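Local structure of transcriptional regulator, AraC family (Pseudomonas putida, 3GRA) at residues A98-W108 with D154-A164. The protein probably acts as a DNA-binding transcription regulator of the AraC family, this chain being its DJ-1/PfpI-like domain without the DNA-binding region. Sequence-based numbering, arbitrary orientation.
Sequences AAHGMALGGLW and DRLSAASPNGA
Arg155 lays its side chain alongside Leu104, both rising from the same side of the sheet where strands 103-107 and 155-158 run parallel. A bend at chi2 (-66°) keeps the arginine chain alongside the leucine, and CD1 of Leu104 sits over the centre of one guanidinium face, 4.2 Å from CZ. Beyond the leucine, NH2 reaches the end of helix 90-100, touching Ala98 CB at 3.6 Å. A water in the guanidinium plane accepts from NH2 and lies within hydrogen-bonding distance of Ala98 O and Met102 O, while NH1 makes a weak bond to Met102 O (3.5 Å). Asp154 OD1 adds charge attraction from well outside that plane and is itself hydrogen-bonded to Tyr123; Arg155 NE is taken by Val119 O. With an alanine at Arg155, the Leu104 methyl would probably lose the flat group it packs on, Asp154 its charge partner and the water its donor. Backbone bonds zip the strands together: Leu104 N to Asp154 O, Leu156 N to Leu104 O (3.0 Å), and Ala158 N to Gly106 O (2.8 Å). On the face opposite Arg155, CD2 of Leu107 touches both Ala158 CB (4.0 Å) and Ala164 CB (3.9 Å), linking the sheet to helix 161-176, whose Leu167 also packs there. Past the strand ends, CG of Trp108 stands anti to its backbone N (chi1 -163°), which lets CZ3 meet Pro161 CD at 4.0 Å; His128 stacks on the indole. Ser160 caps the helix, its OG accepting from Gly163 N. Two adjacent parallel strands, each leading into a helix, form part of the central sheet of the alpha/beta fold of the DJ-1/PfpI family.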
ATOM      1  N   ALA A  98      25.798   4.498  -2.345  1.00 33.46           N
ATOM      2  CA  ALA A  98      26.129   5.908  -2.156  1.00 35.01           C
ATOM      3  C   ALA A  98      27.439   6.215  -2.886  1.00 35.74           C
ATOM      4  O   ALA A  98      27.612   7.300  -3.430  1.00 35.88           O
ATOM      5  CB  ALA A  98      26.266   6.232  -0.665  1.00 31.44           C
ATOM      6  N   ALA A  99      28.362   5.256  -2.894  1.00 37.13           N
ATOM      7  CA  ALA A  99      29.637   5.464  -3.567  1.00 40.14           C
ATOM      8  C   ALA A  99      29.428   5.503  -5.068  1.00 41.68           C
ATOM      9  O   ALA A  99      30.021   6.328  -5.742  1.00 41.36           O
ATOM     10  CB  ALA A  99      30.614   4.359  -3.204  1.00 40.34           C
ATOM     11  N   HIS A 100      28.557   4.620  -5.556  1.00 42.01           N
ATOM     12  CA  HIS A 100      28.225   4.493  -6.974  1.00 42.91           C
ATOM     13  C   HIS A 100      27.623   5.761  -7.566  1.00 42.59           C
ATOM     14  O   HIS A 100      27.663   5.955  -8.778  1.00 43.80           O
ATOM     15  CB  HIS A 100      27.242   3.327  -7.173  1.00 45.01           C
ATOM     16  CG  HIS A 100      26.944   3.020  -8.610  1.00 46.56           C
ATOM     17  ND1 HIS A 100      27.785   2.267  -9.402  1.00 48.14           N
ATOM     18  CD2 HIS A 100      25.903   3.377  -9.401  1.00 45.91           C
ATOM     19  CE1 HIS A 100      27.274   2.171 -10.618  1.00 47.32           C
ATOM     20  NE2 HIS A 100      26.133   2.836 -10.643  1.00 46.00           N
ATOM     21  N   GLY A 101      27.049   6.611  -6.719  1.00 42.74           N
ATOM     22  CA  GLY A 101      26.449   7.847  -7.197  1.00 40.15           C
ATOM     23  C   GLY A 101      24.934   7.853  -7.125  1.00 38.97           C
ATOM     24  O   GLY A 101      24.291   8.799  -7.572  1.00 39.71           O
HETATM   25  N   MSE A 102      24.363   6.794  -6.559  1.00 38.03           N
HETATM   26  CA  MSE A 102      22.911   6.667  -6.428  1.00 35.78           C
HETATM   27  C   MSE A 102      22.284   7.595  -5.397  1.00 34.39           C
HETATM   28  O   MSE A 102      22.916   7.983  -4.421  1.00 32.78           O
HETATM   29  CB  MSE A 102      22.530   5.247  -6.018  1.00 36.16           C
HETATM   30  CG  MSE A 102      22.669   4.176  -7.075  1.00 39.89           C
HETATM   31 SE   MSE A 102      22.017   2.598  -6.447  1.00 39.16          SE
HETATM   32  CE  MSE A 102      20.483   3.043  -6.058  1.00 29.16           C
ATOM     33  N   ALA A 103      21.023   7.948  -5.626  1.00 33.40           N
ATOM     34  CA  ALA A 103      20.291   8.747  -4.660  1.00 33.18           C
ATOM     35  C   ALA A 103      19.742   7.629  -3.770  1.00 31.48           C
ATOM     36  O   ALA A 103      19.563   6.499  -4.243  1.00 29.60           O
ATOM     37  CB  ALA A 103      19.152   9.510  -5.337  1.00 32.74           C
ATOM     38  N   LEU A 104      19.499   7.921  -2.499  1.00 29.67           N
ATOM     39  CA  LEU A 104      18.977   6.906  -1.575  1.00 29.63           C
ATOM     40  C   LEU A 104      17.789   7.440  -0.793  1.00 29.50           C
ATOM     41  O   LEU A 104      17.699   8.649  -0.543  1.00 29.46           O
ATOM     42  CB  LEU A 104      20.069   6.448  -0.610  1.00 27.43           C
ATOM     43  CG  LEU A 104      21.266   5.768  -1.262  1.00 29.30           C
ATOM     44  CD1 LEU A 104      22.304   5.427  -0.189  1.00 27.67           C
ATOM     45  CD2 LEU A 104      20.800   4.516  -2.000  1.00 29.46           C
ATOM     46  N   GLY A 105      16.882   6.544  -0.402  1.00 28.41           N
ATOM     47  CA  GLY A 105      15.694   6.972   0.317  1.00 28.23           C
ATOM     48  C   GLY A 105      15.146   6.048   1.389  1.00 28.77           C
ATOM     49  O   GLY A 105      15.620   4.916   1.558  1.00 28.21           O
ATOM     50  N   GLY A 106      14.133   6.542   2.107  1.00 27.23           N
ATOM     51  CA  GLY A 106      13.504   5.776   3.176  1.00 25.65           C
ATOM     52  C   GLY A 106      12.106   6.254   3.532  1.00 25.03           C
ATOM     53  O   GLY A 106      11.869   7.461   3.659  1.00 24.15           O
ATOM     54  N   LEU A 107      11.181   5.309   3.702  1.00 22.98           N
ATOM     55  CA  LEU A 107       9.792   5.625   4.058  1.00 22.89           C
ATOM     56  C   LEU A 107       9.511   5.103   5.462  1.00 23.24           C
ATOM     57  O   LEU A 107      10.010   4.038   5.842  1.00 25.61           O
ATOM     58  CB  LEU A 107       8.809   4.992   3.051  1.00 19.33           C
ATOM     59  CG  LEU A 107       9.074   5.271   1.553  1.00 21.05           C
ATOM     60  CD1 LEU A 107       8.029   4.535   0.711  1.00 19.81           C
ATOM     61  CD2 LEU A 107       9.037   6.796   1.254  1.00 16.41           C
ATOM     62  N   TRP A 108       8.710   5.853   6.217  1.00 23.87           N
ATOM     63  CA  TRP A 108       8.357   5.535   7.600  1.00 23.31           C
ATOM     64  C   TRP A 108       9.607   5.672   8.479  1.00 22.45           C
ATOM     65  O   TRP A 108       9.833   6.738   9.041  1.00 22.86           O
ATOM     66  CB  TRP A 108       7.752   4.136   7.715  1.00 25.58           C
ATOM     67  CG  TRP A 108       7.024   3.946   9.026  1.00 26.83           C
ATOM     68  CD1 TRP A 108       7.572   3.587  10.228  1.00 27.41           C
ATOM     69  CD2 TRP A 108       5.645   4.227   9.283  1.00 28.56           C
ATOM     70  NE1 TRP A 108       6.617   3.634  11.223  1.00 29.15           N
ATOM     71  CE2 TRP A 108       5.425   4.022  10.669  1.00 31.02           C
ATOM     72  CE3 TRP A 108       4.566   4.633   8.477  1.00 30.72           C
ATOM     73  CZ2 TRP A 108       4.171   4.219  11.266  1.00 30.08           C
ATOM     74  CZ3 TRP A 108       3.311   4.828   9.077  1.00 31.09           C
ATOM     75  CH2 TRP A 108       3.131   4.617  10.458  1.00 32.14           C
ATOM     76  N   ASP A 154      20.382  14.219  -2.889  1.00 27.22           N
ATOM     77  CA  ASP A 154      20.156  12.838  -3.298  1.00 25.91           C
ATOM     78  C   ASP A 154      19.794  11.938  -2.097  1.00 26.09           C
ATOM     79  O   ASP A 154      20.128  10.755  -2.063  1.00 23.88           O
ATOM     80  CB  ASP A 154      21.391  12.306  -4.039  1.00 24.45           C
ATOM     81  CG  ASP A 154      22.648  12.466  -3.240  1.00 28.34           C
ATOM     82  OD1 ASP A 154      22.591  13.089  -2.153  1.00 32.42           O
ATOM     83  OD2 ASP A 154      23.702  11.971  -3.689  1.00 33.52           O
ATOM     84  N   ARG A 155      19.107  12.527  -1.121  1.00 24.59           N
ATOM     85  CA  ARG A 155      18.634  11.799   0.045  1.00 25.72           C
ATOM     86  C   ARG A 155      17.177  12.207   0.292  1.00 25.33           C
ATOM     87  O   ARG A 155      16.872  13.311   0.764  1.00 26.21           O
ATOM     88  CB  ARG A 155      19.512  12.078   1.267  1.00 26.48           C
ATOM     89  CG  ARG A 155      20.957  11.574   1.111  1.00 27.94           C
ATOM     90  CD  ARG A 155      21.070  10.040   1.017  1.00 28.63           C
ATOM     91  NE  ARG A 155      22.444   9.631   0.697  1.00 31.30           N
ATOM     92  CZ  ARG A 155      22.944   9.555  -0.542  1.00 31.58           C
ATOM     93  NH1 ARG A 155      22.193   9.839  -1.595  1.00 27.96           N
ATOM     94  NH2 ARG A 155      24.211   9.228  -0.730  1.00 34.13           N
ATOM     95  N   LEU A 156      16.283  11.301  -0.081  1.00 23.23           N
ATOM     96  CA  LEU A 156      14.853  11.497   0.044  1.00 22.52           C
ATOM     97  C   LEU A 156      14.251  10.615   1.160  1.00 23.52           C
ATOM     98  O   LEU A 156      14.464   9.397   1.207  1.00 21.89           O
ATOM     99  CB  LEU A 156      14.184  11.181  -1.299  1.00 22.33           C
ATOM    100  CG  LEU A 156      14.448  12.133  -2.475  1.00 24.13           C
ATOM    101  CD1 LEU A 156      15.921  12.074  -2.902  1.00 25.56           C
ATOM    102  CD2 LEU A 156      13.551  11.738  -3.639  1.00 24.45           C
ATOM    103  N   SER A 157      13.489  11.225   2.055  1.00 22.00           N
ATOM    104  CA  SER A 157      12.923  10.443   3.141  1.00 24.20           C
ATOM    105  C   SER A 157      11.581  10.945   3.598  1.00 22.20           C
ATOM    106  O   SER A 157      11.281  12.135   3.481  1.00 20.25           O
ATOM    107  CB  SER A 157      13.893  10.409   4.328  1.00 24.33           C
ATOM    108  OG  SER A 157      14.072  11.702   4.870  1.00 26.84           O
ATOM    109  N   ALA A 158      10.775  10.026   4.124  1.00 20.61           N
ATOM    110  CA  ALA A 158       9.440  10.368   4.608  1.00 20.55           C
ATOM    111  C   ALA A 158       9.132   9.617   5.909  1.00 20.26           C
ATOM    112  O   ALA A 158       9.543   8.468   6.101  1.00 19.87           O
ATOM    113  CB  ALA A 158       8.392  10.054   3.532  1.00 12.66           C
ATOM    114  N   ALA A 159       8.390  10.282   6.788  1.00 20.30           N
ATOM    115  CA  ALA A 159       8.037   9.731   8.084  1.00 20.63           C
ATOM    116  C   ALA A 159       6.608   9.212   8.160  1.00 24.25           C
ATOM    117  O   ALA A 159       6.226   8.589   9.149  1.00 26.06           O
ATOM    118  CB  ALA A 159       8.248  10.777   9.137  1.00 17.54           C
ATOM    119  N   SER A 160       5.820   9.455   7.119  1.00 24.17           N
ATOM    120  CA  SER A 160       4.423   9.045   7.129  1.00 24.43           C
ATOM    121  C   SER A 160       3.917   8.773   5.719  1.00 25.08           C
ATOM    122  O   SER A 160       4.582   9.099   4.742  1.00 26.71           O
ATOM    123  CB  SER A 160       3.583  10.166   7.739  1.00 24.63           C
ATOM    124  OG  SER A 160       3.486  11.255   6.819  1.00 24.76           O
ATOM    125  N   PRO A 161       2.719   8.180   5.599  1.00 25.78           N
ATOM    126  CA  PRO A 161       2.175   7.900   4.265  1.00 26.47           C
ATOM    127  C   PRO A 161       2.047   9.200   3.465  1.00 26.12           C
ATOM    128  O   PRO A 161       2.444   9.268   2.308  1.00 25.83           O
ATOM    129  CB  PRO A 161       0.810   7.270   4.572  1.00 23.83           C
ATOM    130  CG  PRO A 161       1.052   6.588   5.902  1.00 23.16           C
ATOM    131  CD  PRO A 161       1.852   7.619   6.656  1.00 24.64           C
ATOM    132  N   ASN A 162       1.493  10.229   4.095  1.00 27.17           N
ATOM    133  CA  ASN A 162       1.335  11.513   3.419  1.00 28.75           C
ATOM    134  C   ASN A 162       2.697  12.096   3.064  1.00 27.39           C
ATOM    135  O   ASN A 162       2.865  12.658   1.995  1.00 29.38           O
ATOM    136  CB  ASN A 162       0.557  12.506   4.288  1.00 30.26           C
ATOM    137  CG  ASN A 162       0.295  13.818   3.566  1.00 34.30           C
ATOM    138  OD1 ASN A 162       0.702  14.882   4.025  1.00 33.43           O
ATOM    139  ND2 ASN A 162      -0.382  13.742   2.422  1.00 32.58           N
ATOM    140  N   GLY A 163       3.665  11.950   3.968  1.00 27.66           N
ATOM    141  CA  GLY A 163       5.010  12.437   3.711  1.00 25.02           C
ATOM    142  C   GLY A 163       5.589  11.739   2.489  1.00 26.02           C
ATOM    143  O   GLY A 163       6.322  12.345   1.698  1.00 26.38           O
ATOM    144  N   ALA A 164       5.249  10.460   2.337  1.00 24.68           N
ATOM    145  CA  ALA A 164       5.716   9.662   1.214  1.00 24.34           C
ATOM    146  C   ALA A 164       5.066  10.136  -0.091  1.00 25.19           C
ATOM    147  O   ALA A 164       5.708  10.132  -1.141  1.00 26.20           O
ATOM    148  CB  ALA A 164       5.407   8.187   1.447  1.00 22.87           C
TER
HETATM  149  O   HOH W   1      25.106   9.084  -3.628  1.00 44.07           O
HETATM  150  O   HOH W   2       6.471   6.913   4.972  1.00 43.91           O